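Local coordinates for protein activated BY transcription factor SSRB (Salmonella enterica, PDB 2WNW) that belongs to glycosyl hydrolase family 30, pairing a TIM-barrel domain with a beta-sandwich domain, and is produced under the control of the transcription factor SsrB, at residues P286-P298 against N320-N332. Sequence-based numbering, arbitrary orientation.
Sequences PDKKLLFSEGCVP and NFKSGCSGFIDWN. With GOL (glycerol), chain F.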
loop_
_atom_site.group_PDB
_atom_site.type_symbol
_atom_site.label_atom_id
_atom_site.label_comp_id
_atom_site.label_asym_id
_atom_site.label_seq_id
_atom_site.Cartn_x
_atom_site.Cartn_y
_atom_site.Cartn_z
ATOM N N PRO A 286 -5.635 15.678 5.182
ATOM C CA PRO A 286 -4.204 15.989 5.183
ATOM C C PRO A 286 -3.706 16.833 6.346
ATOM O O PRO A 286 -2.539 16.741 6.718
ATOM C CB PRO A 286 -4.000 16.679 3.835
ATOM C CG PRO A 286 -5.316 17.330 3.589
ATOM C CD PRO A 286 -6.288 16.249 3.992
ATOM N N ASP A 287 -4.581 17.647 6.928
ATOM C CA ASP A 287 -4.162 18.500 8.035
ATOM C C ASP A 287 -4.372 17.893 9.419
ATOM O O ASP A 287 -4.037 18.519 10.425
ATOM C CB ASP A 287 -4.862 19.861 7.958
ATOM C CG ASP A 287 -4.598 20.581 6.643
ATOM O OD1 ASP A 287 -3.440 20.565 6.172
ATOM O OD2 ASP A 287 -5.548 21.170 6.085
ATOM N N LYS A 288 -4.924 16.684 9.476
ATOM C CA LYS A 288 -5.144 16.018 10.758
ATOM C C LYS A 288 -4.058 14.977 10.985
ATOM O O LYS A 288 -3.396 14.550 10.042
ATOM C CB LYS A 288 -6.522 15.354 10.790
ATOM C CG LYS A 288 -7.673 16.346 10.720
ATOM C CD LYS A 288 -7.572 17.380 11.832
ATOM C CE LYS A 288 -8.698 18.397 11.759
ATOM N NZ LYS A 288 -8.509 19.478 12.767
ATOM N N LYS A 289 -3.866 14.576 12.238
ATOM C CA LYS A 289 -2.841 13.590 12.558
ATOM C C LYS A 289 -3.433 12.209 12.790
ATOM O O LYS A 289 -4.491 12.073 13.400
ATOM C CB LYS A 289 -2.050 14.039 13.789
ATOM C CG LYS A 289 -1.268 15.325 13.560
ATOM C CD LYS A 289 -0.378 15.673 14.740
ATOM C CE LYS A 289 0.454 16.915 14.451
ATOM N NZ LYS A 289 1.381 17.234 15.583
ATOM N N LEU A 290 -2.742 11.190 12.284
ATOM C CA LEU A 290 -3.169 9.802 12.428
ATOM C C LEU A 290 -2.080 9.113 13.242
ATOM O O LEU A 290 -1.110 8.589 12.703
ATOM C CB LEU A 290 -3.318 9.154 11.052
ATOM C CG LEU A 290 -4.286 9.896 10.121
ATOM C CD1 LEU A 290 -4.285 9.239 8.745
ATOM C CD2 LEU A 290 -5.690 9.891 10.717
ATOM N N LEU A 291 -2.268 9.125 14.552
ATOM C CA LEU A 291 -1.302 8.583 15.496
ATOM C C LEU A 291 -1.501 7.139 15.946
ATOM O O LEU A 291 -2.602 6.753 16.341
ATOM C CB LEU A 291 -1.289 9.490 16.731
ATOM C CG LEU A 291 -0.491 9.098 17.973
ATOM C CD1 LEU A 291 0.997 9.193 17.680
ATOM C CD2 LEU A 291 -0.874 10.021 19.124
ATOM N N PHE A 292 -0.435 6.344 15.887
ATOM C CA PHE A 292 -0.511 4.970 16.377
ATOM C C PHE A 292 -0.262 5.147 17.871
ATOM O O PHE A 292 0.846 5.503 18.282
ATOM C CB PHE A 292 0.584 4.083 15.781
ATOM C CG PHE A 292 0.635 2.718 16.401
ATOM C CD1 PHE A 292 -0.331 1.765 16.094
ATOM C CD2 PHE A 292 1.602 2.408 17.353
ATOM C CE1 PHE A 292 -0.338 0.519 16.735
ATOM C CE2 PHE A 292 1.602 1.165 17.997
ATOM C CZ PHE A 292 0.624 0.222 17.683
ATOM N N SER A 293 -1.280 4.895 18.685
ATOM C CA SER A 293 -1.151 5.117 20.120
ATOM C C SER A 293 -0.941 3.922 21.036
ATOM O O SER A 293 -0.606 4.107 22.204
ATOM C CB SER A 293 -2.366 5.897 20.620
ATOM O OG SER A 293 -3.546 5.141 20.416
ATOM N N GLU A 294 -1.154 2.708 20.547
ATOM C CA GLU A 294 -0.968 1.552 21.412
ATOM C C GLU A 294 -0.972 0.210 20.696
ATOM O O GLU A 294 -1.757 -0.026 19.783
ATOM C CB GLU A 294 -2.046 1.521 22.498
ATOM C CG GLU A 294 -1.790 0.472 23.569
ATOM C CD GLU A 294 -3.058 0.030 24.270
ATOM O OE1 GLU A 294 -3.763 0.893 24.835
ATOM O OE2 GLU A 294 -3.344 -1.186 24.255
ATOM N N GLY A 295 -0.086 -0.668 21.146
ATOM C CA GLY A 295 0.010 -1.999 20.590
ATOM C C GLY A 295 0.942 -2.813 21.466
ATOM O O GLY A 295 1.821 -2.257 22.130
ATOM N N CYS A 296 0.731 -4.125 21.494
ATOM C CA CYS A 296 1.578 -5.027 22.266
ATOM C C CYS A 296 1.310 -6.448 21.792
ATOM O O CYS A 296 0.392 -6.689 21.001
ATOM C CB CYS A 296 1.284 -4.916 23.771
ATOM S SG CYS A 296 -0.309 -5.610 24.317
ATOM N N VAL A 297 2.124 -7.383 22.268
ATOM C CA VAL A 297 1.972 -8.787 21.919
ATOM C C VAL A 297 1.862 -9.565 23.224
ATOM O O VAL A 297 2.342 -9.116 24.265
ATOM C CB VAL A 297 3.189 -9.311 21.108
ATOM C CG1 VAL A 297 3.266 -8.593 19.760
ATOM C CG2 VAL A 297 4.476 -9.100 21.892
ATOM N N PRO A 298 1.219 -10.737 23.192
ATOM C CA PRO A 298 1.074 -11.539 24.410
ATOM C C PRO A 298 2.352 -12.277 24.791
ATOM O O PRO A 298 3.308 -12.335 24.009
ATOM C CB PRO A 298 -0.052 -12.501 24.047
ATOM C CG PRO A 298 0.203 -12.748 22.587
ATOM C CD PRO A 298 0.492 -11.350 22.064
ATOM N N ASN A 320 2.165 1.362 8.760
ATOM C CA ASN A 320 1.544 2.577 9.271
ATOM C C ASN A 320 2.204 3.820 8.688
ATOM O O ASN A 320 1.531 4.690 8.142
ATOM C CB ASN A 320 1.635 2.627 10.803
ATOM C CG ASN A 320 0.684 1.658 11.479
ATOM O OD1 ASN A 320 0.729 1.470 12.695
ATOM N ND2 ASN A 320 -0.184 1.043 10.696
ATOM N N PHE A 321 3.524 3.902 8.796
ATOM C CA PHE A 321 4.223 5.073 8.283
ATOM C C PHE A 321 4.136 5.223 6.768
ATOM O O PHE A 321 4.041 6.340 6.262
ATOM C CB PHE A 321 5.670 5.069 8.779
ATOM C CG PHE A 321 5.795 5.415 10.239
ATOM C CD1 PHE A 321 5.415 6.675 10.700
ATOM C CD2 PHE A 321 6.251 4.479 11.160
ATOM C CE1 PHE A 321 5.489 6.997 12.054
ATOM C CE2 PHE A 321 6.328 4.791 12.519
ATOM C CZ PHE A 321 5.946 6.052 12.967
ATOM N N LYS A 322 4.148 4.113 6.036
ATOM C CA LYS A 322 4.028 4.203 4.584
ATOM C C LYS A 322 2.629 4.700 4.232
ATOM O O LYS A 322 2.419 5.296 3.177
ATOM C CB LYS A 322 4.241 2.837 3.926
ATOM C CG LYS A 322 5.679 2.363 3.923
ATOM C CD LYS A 322 6.169 2.102 2.503
ATOM C CE LYS A 322 6.161 3.358 1.658
ATOM N NZ LYS A 322 6.612 3.100 0.252
ATOM N N SER A 323 1.678 4.462 5.131
ATOM C CA SER A 323 0.290 4.848 4.896
ATOM C C SER A 323 -0.168 6.206 5.430
ATOM O O SER A 323 -1.330 6.564 5.255
ATOM C CB SER A 323 -0.631 3.753 5.432
ATOM O OG SER A 323 -0.298 2.514 4.832
ATOM N N GLY A 324 0.718 6.948 6.090
ATOM C CA GLY A 324 0.338 8.267 6.581
ATOM C C GLY A 324 0.365 8.512 8.082
ATOM O O GLY A 324 -0.065 9.574 8.537
ATOM N N CYS A 325 0.878 7.547 8.843
ATOM C CA CYS A 325 0.954 7.633 10.306
ATOM C C CYS A 325 1.832 8.789 10.791
ATOM O O CYS A 325 2.904 9.033 10.242
ATOM C CB CYS A 325 1.488 6.311 10.868
ATOM S SG CYS A 325 1.606 6.243 12.665
ATOM N N SER A 326 1.382 9.479 11.836
ATOM C CA SER A 326 2.116 10.626 12.375
ATOM C C SER A 326 2.999 10.337 13.590
ATOM O O SER A 326 3.710 11.222 14.062
ATOM C CB SER A 326 1.134 11.746 12.742
ATOM O OG SER A 326 0.272 11.345 13.798
ATOM N N GLY A 327 2.952 9.115 14.109
ATOM C CA GLY A 327 3.764 8.804 15.273
ATOM C C GLY A 327 3.525 7.411 15.807
ATOM O O GLY A 327 2.512 6.787 15.489
ATOM N N PHE A 328 4.454 6.933 16.633
ATOM C CA PHE A 328 4.378 5.595 17.204
ATOM C C PHE A 328 4.529 5.579 18.720
ATOM O O PHE A 328 5.504 6.104 19.265
ATOM C CB PHE A 328 5.474 4.714 16.584
ATOM C CG PHE A 328 5.688 3.394 17.293
ATOM C CD1 PHE A 328 4.938 2.272 16.951
ATOM C CD2 PHE A 328 6.646 3.277 18.300
ATOM C CE1 PHE A 328 5.137 1.050 17.597
ATOM C CE2 PHE A 328 6.855 2.057 18.957
ATOM C CZ PHE A 328 6.097 0.940 18.601
ATOM N N ILE A 329 3.558 4.975 19.395
ATOM C CA ILE A 329 3.618 4.835 20.839
ATOM C C ILE A 329 3.288 3.392 21.204
ATOM O O ILE A 329 2.169 2.916 20.988
ATOM C CB ILE A 329 2.631 5.755 21.578
ATOM C CG1 ILE A 329 2.807 7.206 21.114
ATOM C CG2 ILE A 329 2.908 5.680 23.083
ATOM C CD1 ILE A 329 1.863 8.185 21.796
ATOM N N ASP A 330 4.287 2.707 21.744
ATOM C CA ASP A 330 4.161 1.322 22.180
ATOM C C ASP A 330 3.347 1.325 23.475
ATOM O O ASP A 330 3.125 2.381 24.069
ATOM C CB ASP A 330 5.565 0.757 22.421
ATOM C CG ASP A 330 5.560 -0.682 22.909
ATOM O OD1 ASP A 330 4.674 -1.467 22.503
ATOM O OD2 ASP A 330 6.469 -1.033 23.689
ATOM N N TRP A 331 2.888 0.154 23.899
ATOM C CA TRP A 331 2.124 0.047 25.141
ATOM C C TRP A 331 3.172 0.038 26.264
ATOM O O TRP A 331 4.204 0.703 26.137
ATOM C CB TRP A 331 1.295 -1.245 25.116
ATOM C CG TRP A 331 0.238 -1.422 26.199
ATOM C CD1 TRP A 331 -0.370 -2.599 26.538
ATOM C CD2 TRP A 331 -0.343 -0.414 27.051
ATOM N NE1 TRP A 331 -1.285 -2.392 27.541
ATOM C CE2 TRP A 331 -1.291 -1.064 27.877
ATOM C CE3 TRP A 331 -0.157 0.970 27.198
ATOM C CZ2 TRP A 331 -2.051 -0.379 28.839
ATOM C CZ3 TRP A 331 -0.914 1.654 28.157
ATOM C CH2 TRP A 331 -1.848 0.975 28.965
ATOM N N ASN A 332 2.933 -0.708 27.343
ATOM C CA ASN A 332 3.878 -0.750 28.471
ATOM C C ASN A 332 5.356 -0.757 28.076
ATOM O O ASN A 332 5.804 -1.619 27.326
ATOM C CB ASN A 332 3.628 -1.981 29.345
ATOM C CG ASN A 332 2.217 -2.052 29.867
ATOM O OD1 ASN A 332 1.852 -1.353 30.820
ATOM N ND2 ASN A 332 1.405 -2.899 29.242
HETATM C C1 GOL F . -4.726 -3.230 26.740
HETATM O O1 GOL F . -3.923 -3.825 27.757
HETATM C C2 GOL F . -5.187 -1.829 27.212
HETATM O O2 GOL F . -5.857 -1.914 28.428
HETATM C C3 GOL F . -6.200 -1.182 26.263
HETATM O O3 GOL F . -5.746 -0.986 24.962
HETATM O O HOH W 1 -0.827 11.722 10.044
#
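Phe-292 and Phe-328 lie side by side on the helix-facing side of two parallel strands, their ring planes only 9° apart but slid so far that overlap is slight. The closest approach is CD2 of Phe-292 to CD1 of Phe-328, 3.4 Å. Both residues point to the helix side of the sheet, and a matching first torsion, CG anti to the backbone N (chi1 173° in Phe-292), makes the rings run the same way, toward helix 305-322, where Asp-316 and Met-317 meet them. Cys-325 SG packs against Phe-292 CB (3.9 Å), at the base of the side chain. On the barrel-interior side, Leu-291 CD2 approaches Ile-329 CD1 at 4.2 Å. Backbone bonds lace the strands: Ser-326 N to Leu-290 O (2.8 Å), Phe-292 N to Gly-327 O, and Ile-329 N to Phe-292 O. Where the strands begin, one water bridges Leu-290 N and Gly-324 O. Past their C-terminal ends, Trp-331 N reaches Gly-295 O, and Cys-296 SG meets the indole edge at CD1 (3.7 Å). The Glu-294 carboxylate stacks over one indole face, planes 15° apart, and is also held by Arg-87 and Tyr-270. Trp-331 NE1 donates to glycerol O1 (3.0 Å), while glycerol O3 lies 2.5 Å from Glu-294 OE2. Strand 289-294, helix 305-322 and strand 327-330 form a beta-alpha-beta unit of the TIM barrel, whose C-terminal strand ends here line the glycerol-occupied pocket.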